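Local coordinates for p800 reaction center core protein (Heliobacterium modesticaldum, PDB 5V8K), which forms the core of a homodimeric photosynthetic reaction center, holding bacteriochlorophyll g pigments and carotenoid and helping to bind a [4Fe-4S] cluster, at residues A34-I39 / T59-R64; L320-A325 / T392-W397; H338-D343 / G465-V470. One frame throughout, in Å; residues are numbered along the deposited sequence.

Contact 1 (A34-I39 / T59-R64). With GBF (Bacteriochlorophyll g), chain J.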
loop_
_atom_site.group_PDB
_atom_site.type_symbol
_atom_site.label_atom_id
_atom_site.label_comp_id
_atom_site.label_asym_id
_atom_site.label_seq_id
_atom_site.Cartn_x
_atom_site.Cartn_y
_atom_site.Cartn_z
ATOM N N ALA A 34 11.788 34.867 2.963
ATOM C CA ALA A 34 10.617 34.805 3.836
ATOM C C ALA A 34 10.596 33.523 4.671
ATOM O O ALA A 34 10.186 33.537 5.844
ATOM C CB ALA A 34 9.341 34.900 3.002
ATOM N N MET A 35 11.007 32.399 4.077
ATOM C CA MET A 35 11.044 31.151 4.827
ATOM C C MET A 35 12.006 31.251 5.997
ATOM O O MET A 35 11.708 30.757 7.084
ATOM C CB MET A 35 11.444 29.997 3.916
ATOM C CG MET A 35 11.546 28.631 4.629
ATOM S SD MET A 35 11.641 27.353 3.382
ATOM C CE MET A 35 12.508 25.998 4.253
ATOM N N VAL A 36 13.172 31.861 5.775
ATOM C CA VAL A 36 14.136 32.080 6.849
ATOM C C VAL A 36 13.511 32.900 7.974
ATOM O O VAL A 36 13.670 32.574 9.152
ATOM C CB VAL A 36 15.406 32.759 6.299
ATOM C CG1 VAL A 36 16.339 33.143 7.403
ATOM C CG2 VAL A 36 16.141 31.803 5.410
ATOM N N SER A 37 12.805 33.988 7.631
ATOM C CA SER A 37 12.224 34.837 8.667
ATOM C C SER A 37 11.113 34.110 9.409
ATOM O O SER A 37 11.021 34.211 10.635
ATOM C CB SER A 37 11.694 36.152 8.082
ATOM O OG SER A 37 10.417 35.996 7.478
ATOM N N PHE A 38 10.297 33.324 8.689
ATOM C CA PHE A 38 9.195 32.616 9.329
ATOM C C PHE A 38 9.716 31.572 10.320
ATOM O O PHE A 38 9.260 31.499 11.472
ATOM C CB PHE A 38 8.316 31.956 8.265
ATOM C CG PHE A 38 7.274 31.037 8.823
ATOM C CD1 PHE A 38 6.144 31.548 9.409
ATOM C CD2 PHE A 38 7.432 29.676 8.772
ATOM C CE1 PHE A 38 5.186 30.733 9.917
ATOM C CE2 PHE A 38 6.458 28.831 9.298
ATOM C CZ PHE A 38 5.340 29.370 9.878
ATOM N N ILE A 39 10.701 30.774 9.892
ATOM C CA ILE A 39 11.075 29.577 10.636
ATOM C C ILE A 39 11.982 29.876 11.824
ATOM O O ILE A 39 12.118 29.028 12.711
ATOM C CB ILE A 39 11.678 28.544 9.646
ATOM C CG1 ILE A 39 11.639 27.168 10.244
ATOM C CG2 ILE A 39 13.116 28.854 9.230
ATOM C CD1 ILE A 39 10.182 26.634 10.512
ATOM N N THR A 59 14.813 23.499 13.836
ATOM C CA THR A 59 16.034 23.021 14.478
ATOM C C THR A 59 17.257 23.207 13.596
ATOM O O THR A 59 18.349 23.524 14.092
ATOM C CB THR A 59 15.905 21.538 14.843
ATOM O OG1 THR A 59 15.398 20.810 13.705
ATOM C CG2 THR A 59 15.012 21.384 16.032
ATOM N N MET A 60 17.117 22.966 12.292
ATOM C CA MET A 60 18.287 23.051 11.423
ATOM C C MET A 60 18.743 24.496 11.280
ATOM O O MET A 60 19.942 24.777 11.218
ATOM C CB MET A 60 18.006 22.432 10.036
ATOM C CG MET A 60 18.073 20.927 10.034
ATOM S SD MET A 60 17.870 20.266 8.392
ATOM C CE MET A 60 16.071 20.346 8.219
ATOM N N PHE A 61 17.792 25.415 11.229
ATOM C CA PHE A 61 18.119 26.828 11.052
ATOM C C PHE A 61 18.701 27.424 12.333
ATOM O O PHE A 61 19.569 28.310 12.278
ATOM C CB PHE A 61 16.873 27.591 10.607
ATOM C CG PHE A 61 16.544 27.388 9.184
ATOM C CD1 PHE A 61 15.735 26.342 8.807
ATOM C CD2 PHE A 61 17.072 28.198 8.212
ATOM C CE1 PHE A 61 15.432 26.126 7.493
ATOM C CE2 PHE A 61 16.785 27.976 6.854
ATOM C CZ PHE A 61 15.980 26.950 6.503
ATOM N N TYR A 62 18.254 26.937 13.489
ATOM C CA TYR A 62 18.871 27.372 14.736
ATOM C C TYR A 62 20.253 26.760 14.894
ATOM O O TYR A 62 21.151 27.410 15.451
ATOM C CB TYR A 62 17.978 27.026 15.939
ATOM C CG TYR A 62 17.047 28.180 16.289
ATOM C CD1 TYR A 62 15.814 28.328 15.667
ATOM C CD2 TYR A 62 17.437 29.161 17.227
ATOM C CE1 TYR A 62 14.992 29.402 15.960
ATOM C CE2 TYR A 62 16.629 30.237 17.529
ATOM C CZ TYR A 62 15.413 30.349 16.913
ATOM O OH TYR A 62 14.627 31.408 17.216
ATOM N N ALA A 63 20.452 25.527 14.400
ATOM C CA ALA A 63 21.800 24.975 14.362
ATOM C C ALA A 63 22.724 25.857 13.532
ATOM O O ALA A 63 23.902 26.000 13.872
ATOM C CB ALA A 63 21.805 23.539 13.803
ATOM N N ARG A 64 22.206 26.491 12.476
ATOM C CA ARG A 64 23.019 27.444 11.729
ATOM C C ARG A 64 23.371 28.664 12.573
ATOM O O ARG A 64 24.519 29.133 12.548
ATOM C CB ARG A 64 22.312 27.855 10.442
ATOM C CG ARG A 64 22.313 26.712 9.372
ATOM C CD ARG A 64 23.558 26.822 8.470
ATOM N NE ARG A 64 23.259 27.712 7.372
ATOM C CZ ARG A 64 24.005 28.716 6.924
ATOM N NH1 ARG A 64 23.561 29.393 5.880
ATOM N NH2 ARG A 64 25.147 29.078 7.496
HETATM MG MG GBF J . 20.778 35.718 4.647
HETATM C CHA GBF J . 21.226 32.723 6.414
HETATM C CHB GBF J . 23.074 37.153 6.582
HETATM C CHC GBF J . 20.522 38.385 2.505
HETATM C CHD GBF J . 18.775 33.819 2.342
HETATM N NA GBF J . 21.770 35.144 6.253
HETATM C C1A GBF J . 21.904 33.976 6.895
HETATM C C2A GBF J . 23.009 33.849 7.905
HETATM C C3A GBF J . 23.249 35.327 8.172
HETATM C C4A GBF J . 22.663 35.910 6.912
HETATM C CMA GBF J . 22.521 35.875 9.417
HETATM C CAA GBF J . 24.308 33.123 7.533
HETATM C CBA GBF J . 24.913 33.613 6.232
HETATM C CGA GBF J . 24.202 33.086 5.020
HETATM O O1A GBF J . 23.970 31.894 4.870
HETATM O O2A GBF J . 24.248 33.925 3.856
HETATM N NB GBF J . 21.756 37.501 4.519
HETATM C C1B GBF J . 22.623 37.968 5.436
HETATM C C2B GBF J . 23.084 39.209 5.033
HETATM C C3B GBF J . 22.363 39.555 3.902
HETATM C C4B GBF J . 21.477 38.475 3.646
HETATM C CMB GBF J . 24.156 40.031 5.706
HETATM C CAB GBF J . 22.619 40.847 3.222
HETATM C CBB GBF J . 21.971 41.413 2.241
HETATM N NC GBF J . 19.878 36.008 2.829
HETATM C C1C GBF J . 19.813 37.148 2.148
HETATM C C2C GBF J . 19.022 37.382 0.912
HETATM C C3C GBF J . 18.595 35.977 0.979
HETATM C C4C GBF J . 19.088 35.234 2.053
HETATM C CMC GBF J . 17.908 38.392 1.186
HETATM C CAC GBF J . 17.674 35.359 -0.017
HETATM C CBC GBF J . 17.119 36.108 -1.216
HETATM N ND GBF J . 20.123 33.835 4.342
HETATM C C1D GBF J . 19.370 33.134 3.502
HETATM C C2D GBF J . 19.094 31.558 3.724
HETATM C C3D GBF J . 19.888 31.605 4.871
HETATM C C4D GBF J . 20.467 32.847 5.243
HETATM C CMD GBF J . 18.347 30.483 3.006
HETATM C CAD GBF J . 20.300 30.629 5.910
HETATM O OBD GBF J . 20.126 29.384 6.071
HETATM C CBD GBF J . 21.084 31.355 6.977
HETATM C CGD GBF J . 20.438 31.255 8.318
HETATM O O1D GBF J . 19.270 31.483 8.582
HETATM O O2D GBF J . 21.237 30.846 9.414
HETATM C CED GBF J . 20.441 30.669 10.581
HETATM C C1 GBF J . 23.359 33.673 2.786
HETATM C C2 GBF J . 23.071 34.954 2.027
HETATM C C3 GBF J . 23.990 35.522 1.250
HETATM C C4 GBF J . 25.321 34.866 1.144
HETATM C C5 GBF J . 23.688 36.816 0.518
HETATM C C6 GBF J . 24.709 37.899 0.864
HETATM C C7 GBF J . 24.332 39.217 0.205
HETATM C C8 GBF J . 25.234 40.019 -0.394
HETATM C C9 GBF J . 24.804 41.318 -1.042
HETATM C C10 GBF J . 26.686 39.656 -0.465
#

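Contact 2 (L320-A325 / T392-W397). With GBF (Bacteriochlorophyll g), chain T.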
loop_
_atom_site.group_PDB
_atom_site.type_symbol
_atom_site.label_atom_id
_atom_site.label_comp_id
_atom_site.label_asym_id
_atom_site.label_seq_id
_atom_site.Cartn_x
_atom_site.Cartn_y
_atom_site.Cartn_z
ATOM N N LEU A 320 20.448 -2.648 -21.729
ATOM C CA LEU A 320 21.626 -2.515 -20.901
ATOM C C LEU A 320 21.282 -1.895 -19.534
ATOM O O LEU A 320 21.781 -2.351 -18.506
ATOM C CB LEU A 320 22.666 -1.695 -21.651
ATOM C CG LEU A 320 23.945 -1.466 -20.846
ATOM C CD1 LEU A 320 24.618 -2.807 -20.572
ATOM C CD2 LEU A 320 24.894 -0.577 -21.615
ATOM N N ILE A 321 20.396 -0.889 -19.512
ATOM C CA ILE A 321 19.917 -0.295 -18.264
ATOM C C ILE A 321 19.214 -1.335 -17.392
ATOM O O ILE A 321 19.415 -1.379 -16.170
ATOM C CB ILE A 321 18.987 0.885 -18.579
ATOM C CG1 ILE A 321 19.762 2.007 -19.294
ATOM C CG2 ILE A 321 18.325 1.401 -17.326
ATOM C CD1 ILE A 321 21.105 2.411 -18.641
ATOM N N MET A 322 18.361 -2.167 -18.002
ATOM C CA MET A 322 17.608 -3.158 -17.241
ATOM C C MET A 322 18.535 -4.217 -16.651
ATOM O O MET A 322 18.331 -4.679 -15.529
ATOM C CB MET A 322 16.549 -3.812 -18.130
ATOM C CG MET A 322 15.344 -2.941 -18.445
ATOM S SD MET A 322 14.233 -3.835 -19.576
ATOM C CE MET A 322 12.985 -2.612 -19.955
ATOM N N PHE A 323 19.553 -4.615 -17.393
ATOM C CA PHE A 323 20.545 -5.517 -16.834
ATOM C C PHE A 323 21.262 -4.863 -15.652
ATOM O O PHE A 323 21.495 -5.502 -14.621
ATOM C CB PHE A 323 21.530 -5.919 -17.931
ATOM C CG PHE A 323 22.629 -6.816 -17.446
ATOM C CD1 PHE A 323 22.368 -8.133 -17.105
ATOM C CD2 PHE A 323 23.922 -6.355 -17.316
ATOM C CE1 PHE A 323 23.376 -8.963 -16.656
ATOM C CE2 PHE A 323 24.934 -7.193 -16.848
ATOM C CZ PHE A 323 24.658 -8.487 -16.521
ATOM N N GLY A 324 21.627 -3.593 -15.797
ATOM C CA GLY A 324 22.290 -2.866 -14.729
ATOM C C GLY A 324 21.443 -2.734 -13.481
ATOM O O GLY A 324 21.984 -2.538 -12.393
ATOM N N ALA A 325 20.131 -2.855 -13.613
ATOM C CA ALA A 325 19.257 -2.925 -12.456
ATOM C C ALA A 325 19.104 -4.356 -11.966
ATOM O O ALA A 325 19.231 -4.611 -10.760
ATOM C CB ALA A 325 17.882 -2.357 -12.797
ATOM N N THR A 392 15.416 3.047 -11.477
ATOM C CA THR A 392 14.857 4.373 -11.724
ATOM C C THR A 392 15.217 4.885 -13.116
ATOM O O THR A 392 14.412 5.546 -13.771
ATOM C CB THR A 392 15.351 5.353 -10.642
ATOM O OG1 THR A 392 14.929 4.888 -9.355
ATOM C CG2 THR A 392 14.742 6.702 -10.862
ATOM N N MET A 393 16.420 4.597 -13.583
ATOM C CA MET A 393 16.824 5.070 -14.904
ATOM C C MET A 393 16.022 4.428 -16.049
ATOM O O MET A 393 16.065 4.952 -17.177
ATOM C CB MET A 393 18.314 4.794 -15.154
ATOM C CG MET A 393 19.302 5.742 -14.470
ATOM S SD MET A 393 20.949 5.634 -15.225
ATOM C CE MET A 393 21.444 4.008 -14.670
ATOM N N VAL A 394 15.305 3.323 -15.809
ATOM C CA VAL A 394 14.551 2.672 -16.902
ATOM C C VAL A 394 13.477 3.639 -17.408
ATOM O O VAL A 394 13.477 3.959 -18.602
ATOM C CB VAL A 394 13.955 1.311 -16.473
ATOM C CG1 VAL A 394 12.946 0.783 -17.481
ATOM C CG2 VAL A 394 15.093 0.272 -16.305
ATOM N N PRO A 395 12.568 4.151 -16.567
ATOM C CA PRO A 395 11.650 5.187 -17.073
ATOM C C PRO A 395 12.358 6.466 -17.527
ATOM O O PRO A 395 11.877 7.120 -18.463
ATOM C CB PRO A 395 10.690 5.459 -15.899
ATOM C CG PRO A 395 11.329 4.870 -14.685
ATOM C CD PRO A 395 12.257 3.753 -15.192
ATOM N N MET A 396 13.506 6.813 -16.941
ATOM C CA MET A 396 14.211 8.037 -17.330
ATOM C C MET A 396 14.727 7.957 -18.764
ATOM O O MET A 396 14.597 8.915 -19.539
ATOM C CB MET A 396 15.361 8.325 -16.366
ATOM C CG MET A 396 14.900 8.569 -14.947
ATOM S SD MET A 396 16.244 8.860 -13.771
ATOM C CE MET A 396 16.729 10.438 -14.380
ATOM N N TRP A 397 15.340 6.832 -19.133
ATOM C CA TRP A 397 15.847 6.738 -20.492
ATOM C C TRP A 397 14.727 6.521 -21.505
ATOM O O TRP A 397 14.886 6.889 -22.672
ATOM C CB TRP A 397 16.917 5.659 -20.611
ATOM C CG TRP A 397 18.204 6.094 -19.964
ATOM C CD1 TRP A 397 18.743 5.601 -18.809
ATOM C CD2 TRP A 397 19.111 7.111 -20.424
ATOM N NE1 TRP A 397 19.922 6.224 -18.533
ATOM C CE2 TRP A 397 20.185 7.152 -19.509
ATOM C CE3 TRP A 397 19.129 7.981 -21.519
ATOM C CZ2 TRP A 397 21.248 8.060 -19.628
ATOM C CZ3 TRP A 397 20.216 8.868 -21.657
ATOM C CH2 TRP A 397 21.252 8.897 -20.704
HETATM MG MG GBF T . 22.011 14.161 -18.368
HETATM C CHA GBF T . 21.895 16.133 -21.267
HETATM C CHB GBF T . 19.497 12.373 -19.557
HETATM C CHC GBF T . 22.728 12.074 -15.767
HETATM C CHD GBF T . 24.815 16.221 -17.343
HETATM N NA GBF T . 20.942 14.224 -20.030
HETATM C C1A GBF T . 20.961 14.978 -21.131
HETATM C C2A GBF T . 20.149 14.589 -22.315
HETATM C C3A GBF T . 19.113 13.788 -21.518
HETATM C C4A GBF T . 19.898 13.444 -20.292
HETATM C CMA GBF T . 17.870 14.587 -21.140
HETATM C CAA GBF T . 20.974 13.827 -23.380
HETATM C CBA GBF T . 21.443 12.442 -22.934
HETATM C CGA GBF T . 22.151 11.771 -24.092
HETATM O O1A GBF T . 21.623 11.737 -25.199
HETATM O O2A GBF T . 23.076 10.712 -23.729
HETATM N NB GBF T . 21.309 12.318 -17.836
HETATM C C1B GBF T . 20.159 11.810 -18.342
HETATM C C2B GBF T . 19.877 10.644 -17.670
HETATM C C3B GBF T . 20.786 10.555 -16.630
HETATM C C4B GBF T . 21.607 11.707 -16.687
HETATM C CMB GBF T . 18.783 9.659 -18.022
HETATM C CAB GBF T . 20.769 9.388 -15.739
HETATM C CBB GBF T . 21.706 8.975 -14.915
HETATM N NC GBF T . 23.459 14.170 -16.920
HETATM C C1C GBF T . 23.575 13.285 -15.934
HETATM C C2C GBF T . 24.535 13.391 -14.800
HETATM C C3C GBF T . 25.088 14.582 -15.427
HETATM C C4C GBF T . 24.454 15.022 -16.580
HETATM C CMC GBF T . 23.755 13.770 -13.514
HETATM C CAC GBF T . 26.219 15.295 -14.800
HETATM C CBC GBF T . 26.866 14.761 -13.547
HETATM N ND GBF T . 23.140 15.707 -19.012
HETATM C C1D GBF T . 24.134 16.500 -18.617
HETATM C C2D GBF T . 24.602 17.770 -19.513
HETATM C C3D GBF T . 23.641 17.443 -20.475
HETATM C C4D GBF T . 22.804 16.314 -20.220
HETATM C CMD GBF T . 25.637 18.828 -19.403
HETATM C CAD GBF T . 23.298 17.930 -21.830
HETATM O OBD GBF T . 23.595 19.000 -22.459
HETATM C CBD GBF T . 22.080 17.177 -22.304
HETATM C CGD GBF T . 20.826 18.001 -22.364
HETATM O O1D GBF T . 20.065 18.120 -21.418
HETATM O O2D GBF T . 20.468 18.714 -23.552
HETATM C CED GBF T . 20.010 20.050 -23.343
HETATM C C1 GBF T . 23.475 9.670 -24.613
HETATM C C2 GBF T . 23.816 8.494 -23.732
HETATM C C3 GBF T . 24.979 8.407 -23.069
HETATM C C4 GBF T . 26.025 9.476 -23.185
HETATM C C5 GBF T . 25.245 7.210 -22.185
#

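Contact 3 (H338-D343 / G465-V470). With GBF (Bacteriochlorophyll g), chain X.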
loop_
_atom_site.group_PDB
_atom_site.type_symbol
_atom_site.label_atom_id
_atom_site.label_comp_id
_atom_site.label_asym_id
_atom_site.label_seq_id
_atom_site.Cartn_x
_atom_site.Cartn_y
_atom_site.Cartn_z
ATOM N N HIS A 338 17.550 -14.577 1.608
ATOM C CA HIS A 338 18.046 -15.818 2.195
ATOM C C HIS A 338 18.396 -15.590 3.659
ATOM O O HIS A 338 17.917 -16.301 4.539
ATOM C CB HIS A 338 19.266 -16.342 1.447
ATOM C CG HIS A 338 20.101 -17.297 2.255
ATOM N ND1 HIS A 338 20.122 -18.652 2.030
ATOM C CD2 HIS A 338 20.942 -17.088 3.294
ATOM C CE1 HIS A 338 20.944 -19.234 2.881
ATOM N NE2 HIS A 338 21.449 -18.304 3.665
ATOM N N ASN A 339 19.208 -14.568 3.924
ATOM C CA ASN A 339 19.566 -14.208 5.293
ATOM C C ASN A 339 18.355 -13.904 6.168
ATOM O O ASN A 339 18.381 -14.189 7.371
ATOM C CB ASN A 339 20.491 -13.009 5.282
ATOM C CG ASN A 339 21.869 -13.365 4.891
ATOM O OD1 ASN A 339 22.183 -14.542 4.779
ATOM N ND2 ASN A 339 22.720 -12.356 4.671
ATOM N N THR A 340 17.309 -13.313 5.592
ATOM C CA THR A 340 16.095 -13.014 6.349
ATOM C C THR A 340 15.421 -14.299 6.794
ATOM O O THR A 340 15.015 -14.431 7.953
ATOM C CB THR A 340 15.123 -12.181 5.495
ATOM O OG1 THR A 340 15.674 -10.892 5.238
ATOM C CG2 THR A 340 13.762 -11.961 6.155
ATOM N N ILE A 341 15.286 -15.248 5.857
ATOM C CA ILE A 341 14.685 -16.549 6.141
ATOM C C ILE A 341 15.480 -17.265 7.221
ATOM O O ILE A 341 14.908 -17.889 8.111
ATOM C CB ILE A 341 14.585 -17.381 4.848
ATOM C CG1 ILE A 341 13.471 -16.809 3.979
ATOM C CG2 ILE A 341 14.305 -18.859 5.114
ATOM C CD1 ILE A 341 13.472 -17.440 2.598
ATOM N N ALA A 342 16.811 -17.177 7.149
ATOM C CA ALA A 342 17.701 -17.733 8.160
ATOM C C ALA A 342 17.493 -17.082 9.544
ATOM O O ALA A 342 17.367 -17.785 10.548
ATOM C CB ALA A 342 19.158 -17.575 7.684
ATOM N N ASP A 343 17.477 -15.740 9.614
ATOM C CA ASP A 343 17.228 -15.033 10.873
ATOM C C ASP A 343 15.848 -15.367 11.444
ATOM O O ASP A 343 15.687 -15.501 12.655
ATOM C CB ASP A 343 17.359 -13.517 10.661
ATOM C CG ASP A 343 18.791 -13.022 10.676
ATOM O OD1 ASP A 343 19.608 -13.578 11.449
ATOM O OD2 ASP A 343 19.108 -12.080 9.889
ATOM N N GLY A 465 22.176 -6.529 6.085
ATOM C CA GLY A 465 22.371 -7.905 5.679
ATOM C C GLY A 465 21.116 -8.747 5.649
ATOM O O GLY A 465 21.146 -9.852 5.096
ATOM N N SER A 466 20.007 -8.212 6.151
ATOM C CA SER A 466 18.806 -8.973 6.448
ATOM C C SER A 466 17.672 -7.966 6.573
ATOM O O SER A 466 17.910 -6.802 6.890
ATOM C CB SER A 466 18.990 -9.804 7.736
ATOM O OG SER A 466 17.789 -10.470 8.103
ATOM N N PHE A 467 16.430 -8.417 6.334
ATOM C CA PHE A 467 15.292 -7.536 6.530
ATOM C C PHE A 467 14.835 -7.514 7.996
ATOM O O PHE A 467 14.095 -6.598 8.390
ATOM C CB PHE A 467 14.093 -7.931 5.621
ATOM C CG PHE A 467 14.393 -7.952 4.154
ATOM C CD1 PHE A 467 15.201 -6.993 3.582
ATOM C CD2 PHE A 467 13.872 -8.961 3.348
ATOM C CE1 PHE A 467 15.474 -7.015 2.237
ATOM C CE2 PHE A 467 14.135 -8.992 2.001
ATOM C CZ PHE A 467 14.949 -8.015 1.439
ATOM N N VAL A 468 15.233 -8.494 8.804
ATOM C CA VAL A 468 14.894 -8.543 10.224
ATOM C C VAL A 468 16.157 -8.474 11.061
ATOM O O VAL A 468 17.265 -8.420 10.514
ATOM C CB VAL A 468 14.082 -9.801 10.572
ATOM C CG1 VAL A 468 12.778 -9.788 9.816
ATOM C CG2 VAL A 468 14.842 -11.032 10.230
ATOM N N ALA A 469 15.996 -8.457 12.388
ATOM C CA ALA A 469 17.132 -8.446 13.302
ATOM C C ALA A 469 17.920 -9.741 13.225
ATOM O O ALA A 469 17.357 -10.825 13.064
ATOM C CB ALA A 469 16.689 -8.226 14.759
ATOM N N VAL A 470 19.246 -9.596 13.338
ATOM C CA VAL A 470 20.169 -10.717 13.353
ATOM C C VAL A 470 19.841 -11.651 14.506
ATOM O O VAL A 470 19.744 -11.223 15.662
ATOM C CB VAL A 470 21.606 -10.199 13.487
ATOM C CG1 VAL A 470 22.570 -11.343 13.562
ATOM C CG2 VAL A 470 21.979 -9.288 12.334
HETATM MG MG GBF X . 19.635 -19.806 -0.098
HETATM C CHA GBF X . 20.815 -22.658 1.544
HETATM C CHB GBF X . 22.699 -19.259 -1.209
HETATM C CHC GBF X . 18.163 -17.478 -2.138
HETATM C CHD GBF X . 16.337 -20.877 0.898
HETATM N NA GBF X . 21.360 -20.805 0.045
HETATM C C1A GBF X . 21.768 -21.864 0.736
HETATM C C2A GBF X . 23.217 -22.290 0.739
HETATM C C3A GBF X . 23.795 -21.034 0.110
HETATM C C4A GBF X . 22.543 -20.330 -0.382
HETATM C CMA GBF X . 24.576 -20.195 1.138
HETATM C CAA GBF X . 23.634 -23.571 -0.049
HETATM C CBA GBF X . 22.974 -23.625 -1.412
HETATM C CGA GBF X . 23.396 -24.863 -2.185
HETATM O O1A GBF X . 24.136 -25.708 -1.688
HETATM O O2A GBF X . 22.838 -25.089 -3.516
HETATM N NB GBF X . 20.369 -18.491 -1.456
HETATM C C1B GBF X . 21.657 -18.374 -1.797
HETATM C C2B GBF X . 21.769 -17.310 -2.706
HETATM C C3B GBF X . 20.492 -16.838 -2.965
HETATM C C4B GBF X . 19.635 -17.636 -2.188
HETATM C CMB GBF X . 23.056 -16.786 -3.276
HETATM C CAB GBF X . 20.112 -15.713 -3.859
HETATM C CBB GBF X . 20.887 -14.825 -4.478
HETATM N NC GBF X . 17.694 -19.301 -0.484
HETATM C C1C GBF X . 17.282 -18.355 -1.327
HETATM C C2C GBF X . 15.867 -17.991 -1.558
HETATM C C3C GBF X . 15.490 -19.078 -0.640
HETATM C C4C GBF X . 16.517 -19.756 -0.027
HETATM C CMC GBF X . 15.638 -16.594 -0.938
HETATM C CAC GBF X . 14.086 -19.420 -0.291
HETATM C CBC GBF X . 12.936 -18.678 -0.925
HETATM N ND GBF X . 18.703 -21.333 0.815
HETATM C C1D GBF X . 17.520 -21.663 1.311
HETATM C C2D GBF X . 17.348 -22.864 2.374
HETATM C C3D GBF X . 18.706 -23.098 2.300
HETATM C C4D GBF X . 19.488 -22.282 1.446
HETATM C CMD GBF X . 16.232 -23.514 3.140
HETATM C CAD GBF X . 19.568 -24.208 2.785
HETATM O OBD GBF X . 19.454 -25.002 3.775
HETATM C CBD GBF X . 20.952 -23.912 2.337
HETATM C CGD GBF X . 21.911 -23.719 3.467
HETATM O O1D GBF X . 21.966 -22.706 4.156
HETATM O O2D GBF X . 22.855 -24.751 3.747
HETATM C CED GBF X . 23.518 -24.703 5.004
#

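Contact 1 (A34-I39 / T59-R64)
Ile-39 lays its CG2 methyl over one face of the Phe-61 ring, crossing that side chain at about a right angle. The nearest ring atom is CD1 of Phe-61, 3.7 Å from CG2 of Ile-39, and the methyl stands 3.8 Å from the ring centroid, a CH-pi contact offset toward the rim. With CG1 of Ile-39 anti to the backbone N (chi1 -161°), the CG2 branch falls between the N and the carbonyl carbon and faces the ring. This is the tight part of an otherwise sparse contact between two helices whose axes stay 10.5 Å apart and run at 94° to each other. The short helix 58-67 lies across the end of the long helix 18-39, in the N-terminal part of the chain that in type I reaction centers serves as antenna, and a bacteriochlorophyll g fills the angle between them. Val-36 CG2 lies 4.1 Å from Phe-61 CE2. On the pigment side, C2D of the bacteriochlorophyll is 3.4 Å from Val-36 CG2. The carbonyl oxygen O1D of the pigment's methyl ester lies in the plane of the Phe-61 ring, at its edge. Arg-64, bent at chi2 and chi3, reaches the same pigment: NH1 donates to carbonyl O1A of the second ester at 2.7 Å (N-H...O 143°), while O2D of the methyl ester sits above the middle of the guanidinium. This positive group would probably polarise the nearby pigment carbonyls. Between the two segments the remaining touches are looser, with pigment rather than solvent beside Met-35, whose CE comes only to 4.2 Å from CZ of Phe-61. Tyr-62 turns its CE1 edge to the carbonyl O of Ile-39 at 4.4 Å, and its OH is hydrogen-bonded to Leu-40 O and Leu-75 N.

Contact 2 (L320-A325 / T392-W397)
Ile-321 and Val-394 mark the nearest backbone approach, 6.3 Å between their CA atoms, of two helical segments that run antiparallel at 167° with axes 9.1 Å apart. Their side chains slide past each other in opposite directions, CG2 of Ile-321 meeting CG2 of Val-394 at 3.6 Å. The same Val-394 methyl touches CG of Met-322 at 3.9 Å, the two side chains crossing at about a right angle. The other branch of Ile-321, its CG1 placed beside the backbone N (chi1 -64°), turns to Trp-397 and lies 3.8 Å from CD1 of the indole. A weak bond from Trp-397 NE1 to Met-393 SD (3.5 Å) ties the indole to its own helix. Over the middle of one indole face sits the CMB methyl of a bacteriochlorophyll g, at a short 3.2 Å from CE2 of Trp-397, and Met-393 SD touches the vinyl end of the same pigment. The segment 392-397 is kinked at Pro-395, whose ring packs on helix 437-447. Both segments lie within predicted transmembrane helices; Met-393 and Met-396 also rest on Trp-275 of helix 258-291, and Met-322 reaches Leu-553 of the second subunit.

Contact 3 (H338-D343 / G465-V470)
Asp-343 OD2 is gripped by two hydroxyls: Ser-466 OG donates to its anti lone pair at 2.7 Å, and Tyr-358 OH is its second partner. The other carboxylate oxygen, OD1, is bonded to Ala-471 N, so one side chain near the end of helix 311-344 ties down the loop between helices 449-459 and 475-488 at Ser-466 and Ala-471, and also reaches Tyr-358 of another loop. With OG anti to its own backbone N (chi1 175°), Ser-466 points it at the carboxylate; the same OG receives a weak bond from Val-468 N. An alanine in place of Asp-343 would probably leave Ser-466 OG, Tyr-358 OH and Ala-471 N without this partner and let the loop shift, although the touch of CB on Val-468 CG2 would remain. One helical turn before Asp-343, Thr-340 OG1 accepts an almost straight bond from Phe-467 N (2.8 Å, 166°) and is also bonded to Ala-336 O. Asn-339 ND2 reaches Gly-465 O at 3.0 Å; that acceptor lies in the plane of the amide, whose OD1 takes Ile-359 N. On the helix side turned from the loop, His-338 ND1 binds the magnesium of a bacteriochlorophyll g at 2.5 Å, and the bond from NE2 to Thr-357 O helps to fix the ring. Axial ligation of magnesium by histidine is typical of chlorophyll sites in reaction centers.

All three contacts are largely buried, but they differ in depth and chemistry. Contacts 1 and 2 have their centres about 19 Å from the centre of the chain, on opposite sides of it, and join helix to helix through apolar side chains, one pair nearly perpendicular and the other antiparallel. Contact 3, about 29 Å out and with Ala-469 and Val-470 partly exposed, fastens a loop to a helix by polar bonds instead. It shares helix 311-344 with contact 2, the two centres lying about 28 Å apart. A bacteriochlorophyll g borders each contact, met by an arginine hydrogen bond in contact 1, by side-chain packing in contact 2 and by a magnesium ligand in contact 3.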